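Local coordinates for protein PTS system, IIA component (PDB 5T3U) that serves as the histidine-phosphorylated IIA component of a sugar phosphotransferase system linked to fucose utilization, probably relaying phosphoryl groups to its IIB partner, at the interface of chains A and B. Sequence-based numbering; all coordinates share one arbitrary frame. Chains: chain A/B, PTS system, IIA component.

The interface of chains A and B. Residues chain A 17-18, 44-46; chain B 25, 29.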
loop_
_atom_site.group_PDB
_atom_site.type_symbol
_atom_site.label_atom_id
_atom_site.label_comp_id
_atom_site.label_asym_id
_atom_site.label_seq_id
_atom_site.Cartn_x
_atom_site.Cartn_y
_atom_site.Cartn_z
ATOM N N GLY A 17 6.963 10.142 0.288
ATOM C CA GLY A 17 7.741 9.283 -0.594
ATOM C C GLY A 17 7.017 8.672 -1.774
ATOM O O GLY A 17 5.997 9.187 -2.231
ATOM N N ASN A 18 7.579 7.555 -2.252
ATOM C CA ASN A 18 7.224 6.904 -3.488
ATOM C C ASN A 18 6.063 5.889 -3.369
ATOM O O ASN A 18 5.721 5.237 -4.351
ATOM C CB ASN A 18 8.475 6.197 -4.053
ATOM C CG ASN A 18 9.564 7.176 -4.516
ATOM O OD1 ASN A 18 9.305 8.357 -4.772
ATOM N ND2 ASN A 18 10.782 6.681 -4.634
ATOM N N LEU A 44 5.264 13.471 -1.069
ATOM C CA LEU A 44 5.997 14.434 -0.287
ATOM C C LEU A 44 7.397 13.864 -0.051
ATOM O O LEU A 44 7.584 12.954 0.744
ATOM C CB LEU A 44 5.269 14.732 1.035
ATOM C CG LEU A 44 6.024 15.588 2.074
ATOM C CD1 LEU A 44 6.498 16.896 1.461
ATOM C CD2 LEU A 44 5.163 15.825 3.304
ATOM N N MET A 45 8.368 14.399 -0.780
ATOM C CA MET A 45 9.701 13.834 -0.841
ATOM C C MET A 45 10.580 14.302 0.324
ATOM O O MET A 45 10.281 15.334 0.954
ATOM C CB MET A 45 10.331 14.136 -2.205
ATOM C CG MET A 45 9.480 13.628 -3.384
ATOM S SD MET A 45 9.139 11.840 -3.277
ATOM C CE MET A 45 10.749 11.170 -3.697
ATOM N N PRO A 46 11.625 13.507 0.668
ATOM C CA PRO A 46 12.648 13.956 1.634
ATOM C C PRO A 46 13.183 15.329 1.213
ATOM O O PRO A 46 13.445 15.537 0.031
ATOM C CB PRO A 46 13.753 12.892 1.480
ATOM C CG PRO A 46 12.957 11.605 1.132
ATOM C CD PRO A 46 11.814 12.094 0.266
ATOM N N MET B 25 10.564 2.477 0.794
ATOM C CA MET B 25 11.112 3.839 0.732
ATOM C C MET B 25 10.304 4.755 1.655
ATOM O O MET B 25 10.864 5.436 2.514
ATOM C CB MET B 25 11.037 4.350 -0.720
ATOM C CG MET B 25 11.627 5.690 -0.954
ATOM S SD MET B 25 10.510 7.089 -0.545
ATOM C CE MET B 25 11.602 8.396 -1.164
ATOM N N MET B 29 10.989 6.605 5.658
ATOM C CA MET B 29 10.827 8.019 6.011
ATOM C C MET B 29 10.302 8.133 7.428
ATOM O O MET B 29 10.527 9.144 8.090
ATOM C CB MET B 29 9.911 8.735 5.034
ATOM C CG MET B 29 10.553 8.950 3.670
ATOM S SD MET B 29 9.460 9.763 2.482
ATOM C CE MET B 29 9.243 11.359 3.285
#
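B:Met25 and B:Met29, one turn apart on helix 19-31, rest their thioethers on A:Pro46 and A:Gly17 of the opposite subunit. In this mannose-type EIIA fold, A:Gly17 and A:Asn18 directly follow the histidine that the family uses to carry phosphate, so the partner's helix packs beside the active-site loop. The two-fold axis repeats the patch with the chains exchanged, in a pairing consistent with the dimers common in this family. At the apolar centre, the ring carbon CD of A:Pro46 lies 4.0 Å from the terminal methyl CE of B:Met25 and equally near SD of B:Met29, bridging the two methionines. The CG-CD edge of the ring meets the B:Met25 methyl, whereas the ring runs across B:Met29 at about a right angle. A:Met45 also crosses B:Met25 at about a right angle, their methyls meeting CE to CE at 3.9 Å. B:Met25 leaves its helix with CG anti to the backbone N (chi1 -177°); a bend at chi2 (-83°) swings SD toward chain A, and an extended chi3 (-174°) carries CE onward. Lacking a side chain, A:Gly17 probably allows both sulfurs to come near, its CA lying 3.5 Å from SD of B:Met25. Its backbone N makes a close approach, not a bond, to SD of B:Met29 at 3.3 Å. Beyond that sulfur the B:Met29 chain, extended at chi2, bends at chi3, setting CE 3.4 Å from the carbonyl O of A:Leu44 at the end of strand 39-44. Toward the polar rim, the backbone N of A:Asn18 gives a weak hydrogen bond to SD of B:Met25 (3.4 Å). The A:Asn18 carboxamide lies with one face over the same thioether, SD and CE both sitting above that face, although the side chains as wholes run at a slant. Its ND2 is 3.9 Å from CG of B:Met25, a van der Waals contact.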